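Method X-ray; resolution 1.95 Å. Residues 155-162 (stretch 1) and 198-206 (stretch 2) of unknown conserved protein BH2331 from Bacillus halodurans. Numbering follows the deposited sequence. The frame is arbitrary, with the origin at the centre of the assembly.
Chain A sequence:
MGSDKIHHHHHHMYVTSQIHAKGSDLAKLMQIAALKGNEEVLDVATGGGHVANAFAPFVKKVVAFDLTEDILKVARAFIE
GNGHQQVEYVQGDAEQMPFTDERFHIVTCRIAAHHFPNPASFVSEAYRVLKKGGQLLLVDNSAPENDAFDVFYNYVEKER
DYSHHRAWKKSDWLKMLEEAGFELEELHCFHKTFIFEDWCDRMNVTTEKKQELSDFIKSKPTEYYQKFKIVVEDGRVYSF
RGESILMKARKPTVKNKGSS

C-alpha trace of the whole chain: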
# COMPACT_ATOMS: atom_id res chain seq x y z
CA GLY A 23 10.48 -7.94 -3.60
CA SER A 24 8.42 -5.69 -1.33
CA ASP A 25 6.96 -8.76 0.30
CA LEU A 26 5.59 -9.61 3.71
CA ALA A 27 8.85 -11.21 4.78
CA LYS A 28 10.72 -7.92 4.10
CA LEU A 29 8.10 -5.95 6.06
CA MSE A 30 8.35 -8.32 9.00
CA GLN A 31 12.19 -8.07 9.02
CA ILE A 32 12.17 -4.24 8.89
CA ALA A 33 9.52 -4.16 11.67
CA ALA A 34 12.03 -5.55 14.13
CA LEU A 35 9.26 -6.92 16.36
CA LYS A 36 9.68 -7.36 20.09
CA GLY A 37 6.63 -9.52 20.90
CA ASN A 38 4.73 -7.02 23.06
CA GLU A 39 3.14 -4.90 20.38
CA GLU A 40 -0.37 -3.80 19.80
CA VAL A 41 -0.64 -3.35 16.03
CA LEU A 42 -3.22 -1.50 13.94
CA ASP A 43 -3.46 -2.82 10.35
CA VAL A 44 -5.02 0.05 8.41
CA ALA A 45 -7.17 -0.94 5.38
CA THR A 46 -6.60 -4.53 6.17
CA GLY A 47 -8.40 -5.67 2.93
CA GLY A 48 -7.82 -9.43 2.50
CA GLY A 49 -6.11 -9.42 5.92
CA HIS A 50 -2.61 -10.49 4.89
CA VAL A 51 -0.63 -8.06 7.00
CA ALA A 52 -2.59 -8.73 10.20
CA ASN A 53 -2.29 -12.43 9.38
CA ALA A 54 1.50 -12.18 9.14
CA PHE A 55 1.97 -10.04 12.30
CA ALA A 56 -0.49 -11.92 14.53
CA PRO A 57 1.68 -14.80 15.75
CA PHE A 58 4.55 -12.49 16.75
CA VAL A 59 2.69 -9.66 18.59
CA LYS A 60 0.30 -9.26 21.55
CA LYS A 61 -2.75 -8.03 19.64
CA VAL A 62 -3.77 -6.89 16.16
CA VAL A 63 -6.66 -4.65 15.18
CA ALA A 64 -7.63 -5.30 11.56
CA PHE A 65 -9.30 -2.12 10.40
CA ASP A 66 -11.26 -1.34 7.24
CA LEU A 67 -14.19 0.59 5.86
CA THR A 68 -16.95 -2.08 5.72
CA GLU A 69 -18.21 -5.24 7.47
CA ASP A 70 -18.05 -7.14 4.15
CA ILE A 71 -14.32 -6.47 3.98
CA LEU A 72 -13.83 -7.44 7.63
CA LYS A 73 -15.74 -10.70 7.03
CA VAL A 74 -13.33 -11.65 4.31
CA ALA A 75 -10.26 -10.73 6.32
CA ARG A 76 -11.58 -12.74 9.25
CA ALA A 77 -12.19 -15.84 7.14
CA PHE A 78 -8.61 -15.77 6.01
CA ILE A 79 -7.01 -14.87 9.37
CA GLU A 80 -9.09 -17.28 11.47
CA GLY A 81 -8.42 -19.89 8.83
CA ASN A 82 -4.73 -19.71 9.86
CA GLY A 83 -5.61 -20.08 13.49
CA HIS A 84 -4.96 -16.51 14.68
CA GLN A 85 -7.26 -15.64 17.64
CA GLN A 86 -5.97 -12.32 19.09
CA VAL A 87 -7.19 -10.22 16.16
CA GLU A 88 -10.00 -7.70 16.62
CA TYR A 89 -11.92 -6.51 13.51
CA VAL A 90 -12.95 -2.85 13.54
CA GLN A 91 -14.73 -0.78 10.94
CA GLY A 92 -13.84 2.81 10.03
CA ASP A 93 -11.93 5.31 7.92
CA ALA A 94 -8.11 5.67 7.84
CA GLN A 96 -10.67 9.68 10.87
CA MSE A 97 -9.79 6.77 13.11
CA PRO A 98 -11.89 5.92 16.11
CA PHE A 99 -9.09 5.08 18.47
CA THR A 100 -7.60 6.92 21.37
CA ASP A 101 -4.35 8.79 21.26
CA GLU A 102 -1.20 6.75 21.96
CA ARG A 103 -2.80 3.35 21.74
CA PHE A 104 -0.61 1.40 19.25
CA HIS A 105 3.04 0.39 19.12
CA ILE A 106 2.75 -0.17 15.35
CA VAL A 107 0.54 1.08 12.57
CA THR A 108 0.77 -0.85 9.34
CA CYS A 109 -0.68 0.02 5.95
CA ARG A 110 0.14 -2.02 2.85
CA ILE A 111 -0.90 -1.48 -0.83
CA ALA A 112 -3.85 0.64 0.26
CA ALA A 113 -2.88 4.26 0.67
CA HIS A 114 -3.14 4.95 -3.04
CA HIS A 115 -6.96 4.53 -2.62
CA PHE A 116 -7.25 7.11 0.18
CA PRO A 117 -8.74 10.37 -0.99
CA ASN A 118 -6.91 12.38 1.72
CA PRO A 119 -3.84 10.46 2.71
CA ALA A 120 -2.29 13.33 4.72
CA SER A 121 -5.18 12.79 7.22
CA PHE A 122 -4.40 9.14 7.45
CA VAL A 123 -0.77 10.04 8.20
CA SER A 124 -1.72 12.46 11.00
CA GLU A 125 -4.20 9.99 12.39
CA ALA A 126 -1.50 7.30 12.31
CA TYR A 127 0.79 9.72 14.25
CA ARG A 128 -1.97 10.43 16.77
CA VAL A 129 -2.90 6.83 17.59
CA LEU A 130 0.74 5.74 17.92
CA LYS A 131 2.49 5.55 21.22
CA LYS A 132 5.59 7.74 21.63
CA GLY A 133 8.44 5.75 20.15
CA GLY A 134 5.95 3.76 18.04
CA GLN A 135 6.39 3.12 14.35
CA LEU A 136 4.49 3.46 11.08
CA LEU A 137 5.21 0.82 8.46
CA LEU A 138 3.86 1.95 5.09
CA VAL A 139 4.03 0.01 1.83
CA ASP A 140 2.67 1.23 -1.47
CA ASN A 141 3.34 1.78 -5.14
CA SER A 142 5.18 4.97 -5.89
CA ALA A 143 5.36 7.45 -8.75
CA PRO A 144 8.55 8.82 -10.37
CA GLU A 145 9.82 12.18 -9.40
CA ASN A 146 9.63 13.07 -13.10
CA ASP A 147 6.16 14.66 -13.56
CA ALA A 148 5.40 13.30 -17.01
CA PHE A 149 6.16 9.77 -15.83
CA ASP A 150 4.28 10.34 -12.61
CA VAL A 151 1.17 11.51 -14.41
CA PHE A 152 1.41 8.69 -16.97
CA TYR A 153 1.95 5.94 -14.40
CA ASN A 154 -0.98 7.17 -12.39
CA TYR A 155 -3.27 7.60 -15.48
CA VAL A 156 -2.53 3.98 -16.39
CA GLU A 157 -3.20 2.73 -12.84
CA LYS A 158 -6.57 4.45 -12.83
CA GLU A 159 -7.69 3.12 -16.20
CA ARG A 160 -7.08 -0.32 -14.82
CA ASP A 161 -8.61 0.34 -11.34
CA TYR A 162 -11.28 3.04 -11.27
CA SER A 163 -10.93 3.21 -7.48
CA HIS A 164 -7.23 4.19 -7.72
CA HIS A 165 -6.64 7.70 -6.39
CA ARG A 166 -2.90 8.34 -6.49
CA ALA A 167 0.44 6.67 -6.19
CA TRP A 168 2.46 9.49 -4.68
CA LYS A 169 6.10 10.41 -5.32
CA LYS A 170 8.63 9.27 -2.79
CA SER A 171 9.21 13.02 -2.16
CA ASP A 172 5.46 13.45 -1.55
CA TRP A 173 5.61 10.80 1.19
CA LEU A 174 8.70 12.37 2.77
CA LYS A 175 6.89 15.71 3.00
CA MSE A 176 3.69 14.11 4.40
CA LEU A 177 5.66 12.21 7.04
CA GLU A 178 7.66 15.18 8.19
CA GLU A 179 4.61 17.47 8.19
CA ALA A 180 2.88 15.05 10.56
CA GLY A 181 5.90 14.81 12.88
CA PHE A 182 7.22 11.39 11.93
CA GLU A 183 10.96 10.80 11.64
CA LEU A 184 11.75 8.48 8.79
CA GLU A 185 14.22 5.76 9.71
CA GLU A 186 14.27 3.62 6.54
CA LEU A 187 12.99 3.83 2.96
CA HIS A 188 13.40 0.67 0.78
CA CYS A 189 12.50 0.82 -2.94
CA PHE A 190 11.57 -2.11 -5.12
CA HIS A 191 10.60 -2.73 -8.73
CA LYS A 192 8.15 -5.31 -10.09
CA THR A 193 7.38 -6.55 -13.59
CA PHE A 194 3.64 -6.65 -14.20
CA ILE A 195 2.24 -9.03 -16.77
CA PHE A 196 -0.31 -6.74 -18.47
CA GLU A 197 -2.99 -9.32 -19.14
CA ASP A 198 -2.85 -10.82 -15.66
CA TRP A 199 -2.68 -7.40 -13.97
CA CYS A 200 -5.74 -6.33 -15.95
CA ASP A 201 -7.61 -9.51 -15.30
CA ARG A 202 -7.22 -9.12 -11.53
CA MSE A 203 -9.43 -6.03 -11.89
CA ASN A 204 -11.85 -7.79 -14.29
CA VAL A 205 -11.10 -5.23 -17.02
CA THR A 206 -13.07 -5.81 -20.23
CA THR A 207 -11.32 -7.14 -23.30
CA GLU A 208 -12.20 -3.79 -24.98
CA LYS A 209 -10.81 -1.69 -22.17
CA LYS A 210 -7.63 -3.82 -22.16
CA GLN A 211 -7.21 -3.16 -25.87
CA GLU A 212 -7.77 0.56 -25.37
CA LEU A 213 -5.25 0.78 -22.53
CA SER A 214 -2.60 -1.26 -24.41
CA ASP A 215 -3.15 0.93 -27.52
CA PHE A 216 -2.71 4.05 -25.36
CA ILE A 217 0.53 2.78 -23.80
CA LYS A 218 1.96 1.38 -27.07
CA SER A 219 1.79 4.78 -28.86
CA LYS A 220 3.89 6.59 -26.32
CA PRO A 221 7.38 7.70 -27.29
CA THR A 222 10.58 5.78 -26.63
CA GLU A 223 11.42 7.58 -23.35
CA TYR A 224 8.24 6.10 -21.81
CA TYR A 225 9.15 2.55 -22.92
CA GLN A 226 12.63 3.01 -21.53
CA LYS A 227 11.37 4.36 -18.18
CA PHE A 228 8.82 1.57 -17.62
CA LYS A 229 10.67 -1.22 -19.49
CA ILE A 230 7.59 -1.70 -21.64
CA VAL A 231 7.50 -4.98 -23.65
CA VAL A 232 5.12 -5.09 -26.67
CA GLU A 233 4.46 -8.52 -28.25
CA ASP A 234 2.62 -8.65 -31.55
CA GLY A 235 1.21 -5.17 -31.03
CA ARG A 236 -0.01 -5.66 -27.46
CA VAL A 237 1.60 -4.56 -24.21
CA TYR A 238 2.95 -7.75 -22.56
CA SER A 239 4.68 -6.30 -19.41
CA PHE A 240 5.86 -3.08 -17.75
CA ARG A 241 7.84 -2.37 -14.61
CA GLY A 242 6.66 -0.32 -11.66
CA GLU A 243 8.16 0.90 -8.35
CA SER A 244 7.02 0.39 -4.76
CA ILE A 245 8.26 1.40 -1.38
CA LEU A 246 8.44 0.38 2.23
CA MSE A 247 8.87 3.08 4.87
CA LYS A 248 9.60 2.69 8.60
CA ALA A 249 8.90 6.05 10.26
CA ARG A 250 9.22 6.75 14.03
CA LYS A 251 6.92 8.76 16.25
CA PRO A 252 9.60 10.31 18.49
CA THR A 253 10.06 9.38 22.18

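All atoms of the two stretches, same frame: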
# COMPACT_ATOMS: atom_id res chain seq x y z
N TYR A 155 -2.15 7.70 -14.50
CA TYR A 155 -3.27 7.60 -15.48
C TYR A 155 -3.54 6.12 -15.84
O TYR A 155 -4.67 5.62 -15.82
CB TYR A 155 -2.97 8.41 -16.75
CG TYR A 155 -4.01 8.20 -17.83
CD1 TYR A 155 -5.13 9.00 -17.92
CD2 TYR A 155 -3.86 7.16 -18.76
CE1 TYR A 155 -6.10 8.77 -18.93
CE2 TYR A 155 -4.82 6.92 -19.75
CZ TYR A 155 -5.94 7.71 -19.84
OH TYR A 155 -6.87 7.42 -20.88
N VAL A 156 -2.46 5.41 -16.09
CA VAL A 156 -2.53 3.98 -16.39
C VAL A 156 -3.11 3.13 -15.24
O VAL A 156 -3.94 2.22 -15.46
CB VAL A 156 -1.12 3.49 -16.81
CG1 VAL A 156 -1.09 2.01 -16.93
CG2 VAL A 156 -0.70 4.18 -18.17
N GLU A 157 -2.68 3.42 -14.02
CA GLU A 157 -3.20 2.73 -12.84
C GLU A 157 -4.72 2.91 -12.69
O GLU A 157 -5.46 1.96 -12.33
CB GLU A 157 -2.53 3.30 -11.60
CG GLU A 157 -1.12 2.89 -11.43
CD GLU A 157 -0.99 1.40 -11.27
OE1 GLU A 157 -1.65 0.81 -10.39
OE2 GLU A 157 -0.21 0.82 -12.03
N LYS A 158 -5.16 4.14 -12.94
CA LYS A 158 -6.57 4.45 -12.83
C LYS A 158 -7.47 3.89 -13.94
O LYS A 158 -8.62 3.55 -13.70
CB LYS A 158 -6.82 5.92 -12.67
CG LYS A 158 -8.16 6.19 -11.93
CD LYS A 158 -8.16 7.64 -11.44
CE LYS A 158 -9.55 8.10 -11.01
NZ LYS A 158 -10.46 6.95 -10.77
N GLU A 159 -6.95 3.81 -15.14
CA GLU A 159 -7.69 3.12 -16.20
C GLU A 159 -7.95 1.69 -15.84
O GLU A 159 -8.99 1.17 -16.10
CB GLU A 159 -6.93 3.18 -17.51
CG GLU A 159 -6.97 4.53 -18.13
CD GLU A 159 -8.38 5.05 -18.37
OE1 GLU A 159 -9.16 4.47 -19.14
OE2 GLU A 159 -8.67 6.09 -17.77
N ARG A 160 -6.98 1.05 -15.22
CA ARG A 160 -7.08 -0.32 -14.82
C ARG A 160 -7.92 -0.56 -13.54
O ARG A 160 -8.61 -1.58 -13.43
CB ARG A 160 -5.66 -0.85 -14.71
CG ARG A 160 -5.58 -2.31 -14.27
CD ARG A 160 -5.08 -2.34 -12.90
NE ARG A 160 -5.01 -3.67 -12.37
CZ ARG A 160 -4.66 -3.90 -11.13
NH1 ARG A 160 -4.35 -2.89 -10.30
NH2 ARG A 160 -4.61 -5.13 -10.71
N ASP A 161 -7.88 0.40 -12.60
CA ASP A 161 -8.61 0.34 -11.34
C ASP A 161 -9.24 1.69 -11.06
O ASP A 161 -8.60 2.60 -10.57
CB ASP A 161 -7.68 -0.06 -10.20
CG ASP A 161 -8.38 -0.14 -8.84
OD1 ASP A 161 -9.59 0.02 -8.76
OD2 ASP A 161 -7.67 -0.33 -7.84
N TYR A 162 -10.52 1.81 -11.41
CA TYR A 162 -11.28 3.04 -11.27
C TYR A 162 -11.23 3.59 -9.86
O TYR A 162 -11.33 4.80 -9.68
N ASP A 198 -2.54 -10.30 -16.99
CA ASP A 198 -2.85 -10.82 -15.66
C ASP A 198 -3.25 -9.69 -14.71
O ASP A 198 -4.18 -9.81 -13.93
CB ASP A 198 -1.62 -11.54 -15.06
CG ASP A 198 -1.17 -12.76 -15.88
OD1 ASP A 198 -1.95 -13.30 -16.68
OD2 ASP A 198 -0.01 -13.21 -15.69
N TRP A 199 -2.47 -8.61 -14.75
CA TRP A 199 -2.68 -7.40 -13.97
C TRP A 199 -4.05 -6.83 -14.26
O TRP A 199 -4.76 -6.45 -13.36
CB TRP A 199 -1.57 -6.41 -14.34
CG TRP A 199 -1.62 -5.06 -13.72
CD1 TRP A 199 -1.39 -4.74 -12.41
CD2 TRP A 199 -1.84 -3.83 -14.40
NE1 TRP A 199 -1.47 -3.39 -12.23
CE2 TRP A 199 -1.77 -2.80 -13.43
CE3 TRP A 199 -2.13 -3.50 -15.72
CZ2 TRP A 199 -1.92 -1.47 -13.75
CZ3 TRP A 199 -2.31 -2.18 -16.05
CH2 TRP A 199 -2.22 -1.17 -15.05
N CYS A 200 -4.43 -6.82 -15.53
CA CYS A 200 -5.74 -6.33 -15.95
C CYS A 200 -6.85 -7.24 -15.50
O CYS A 200 -7.90 -6.77 -15.09
CB CYS A 200 -5.81 -6.17 -17.48
SG CYS A 200 -5.01 -4.66 -18.07
N ASP A 201 -6.62 -8.55 -15.62
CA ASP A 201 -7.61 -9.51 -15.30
C ASP A 201 -7.92 -9.61 -13.81
O ASP A 201 -9.01 -10.02 -13.45
CB ASP A 201 -7.22 -10.88 -15.86
CG ASP A 201 -7.42 -11.00 -17.37
OD1 ASP A 201 -7.96 -10.08 -18.05
OD2 ASP A 201 -7.00 -12.02 -17.90
N ARG A 202 -6.98 -9.23 -12.96
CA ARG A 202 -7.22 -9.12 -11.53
C ARG A 202 -8.27 -8.06 -11.21
O ARG A 202 -9.00 -8.22 -10.24
CB ARG A 202 -5.93 -8.82 -10.77
CG ARG A 202 -4.91 -9.98 -10.84
CD ARG A 202 -3.82 -9.90 -9.77
NE ARG A 202 -2.88 -8.79 -9.94
CZ ARG A 202 -1.78 -8.79 -10.71
NH1 ARG A 202 -1.45 -9.84 -11.46
NH2 ARG A 202 -1.00 -7.71 -10.74
N MSE A 203 -8.36 -7.02 -12.03
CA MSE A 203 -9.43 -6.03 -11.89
C MSE A 203 -10.63 -6.30 -12.78
O MSE A 203 -11.48 -5.44 -12.90
CB MSE A 203 -8.94 -4.60 -12.17
CG MSE A 203 -8.12 -3.99 -11.07
SE MSE A 203 -9.04 -3.99 -9.35
CE MSE A 203 -10.86 -3.34 -9.91
N ASN A 204 -10.71 -7.47 -13.40
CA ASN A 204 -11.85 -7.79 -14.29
C ASN A 204 -12.09 -6.72 -15.37
O ASN A 204 -13.22 -6.38 -15.71
CB ASN A 204 -13.11 -8.03 -13.47
CG ASN A 204 -12.99 -9.25 -12.59
OD1 ASN A 204 -12.62 -10.33 -13.05
ND2 ASN A 204 -13.29 -9.09 -11.30
N VAL A 205 -11.01 -6.23 -15.94
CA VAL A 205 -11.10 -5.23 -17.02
C VAL A 205 -11.65 -5.92 -18.25
O VAL A 205 -11.31 -7.08 -18.50
CB VAL A 205 -9.70 -4.64 -17.34
CG1 VAL A 205 -9.80 -3.56 -18.41
CG2 VAL A 205 -9.05 -4.08 -16.07
N THR A 206 -12.48 -5.22 -19.04
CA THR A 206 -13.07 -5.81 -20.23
C THR A 206 -12.02 -6.01 -21.29
O THR A 206 -11.05 -5.29 -21.34
CB THR A 206 -14.20 -4.92 -20.87
OG1 THR A 206 -13.65 -3.66 -21.27
CG2 THR A 206 -15.33 -4.68 -19.92

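The contact joins the C-terminal end of a helix through Arg160 to a second helix that includes residues 198-201; both begin earlier in the chain. Their axes come no closer than 10.8 Å and their N-to-C directions differ by 50°, so the helices do not pack backbone to backbone; long side chains span the gap. The shortest CA-CA distances, 6.3 Å for Arg160 CA to Cys200 CA and 6.4 Å for Asp161 CA to Met203 CA, fall where the first helix is ending. In all, 437 Å² is buried, summed over both sides.

Tyr155 stays out of reach. Val156 makes the first contact, with the indole of Trp199. Its CG1 lies 3.9 Å from Trp199 CH2, an apolar contact, while its carbonyl O sits at the ring edge, 3.8 Å from the same CH2. Val156 O also accepts the helical hydrogen bond from Arg160 N, at 3.3 Å. Glu157 starts with CB pointing away from stretch 2, but m rotamers at chi1 and chi2 bring its carboxylate back, and OE2 comes within 3.3 Å of Trp199 CZ2. Lys158 points away and makes no contact, and the end of the Glu159 side chain also leads away.

Arg160 dominates the interface, with 151 Å² covered by stretch 2. Its CB points toward the partner, and its guanidinium lies flat on Trp199, centres 3.7 Å apart and planes at 10°. Arg160 CZ is 3.7 Å from the centroid of the five-membered ring and 24° off the normal, a cation-pi arrangement; Arg160 CD lies 3.6 Å from the six-membered centroid, adding a CH-pi contact. The same residue's carbonyl accepts two hydrogen bonds: Arg160 NE and Arg160 NH2 each lie 3.0 Å from Trp199 O, both with N-H...O angles of 142°. One guanidinium thus forks onto the backbone of the residue whose ring it covers. Selenomethionine Met203 lies over its opposite face, with CG 3.4 Å from Arg160 NE. At the edge, Arg160 NH2 is 3.9 Å from Arg202 CB and 4.1 Å from Arg202 NE, a proximity of like charges that gives no attraction. The Arg160 carbonyl O approaches Met203 CB at 3.3 Å and Val205 CG2 at 3.7 Å.

Asp161, the first residue to leave helical phi/psi (-136/97), still donates its N to Glu157 O at 2.9 Å. Its OD1 lies 3.8 Å from Met203 CE, a van der Waals contact.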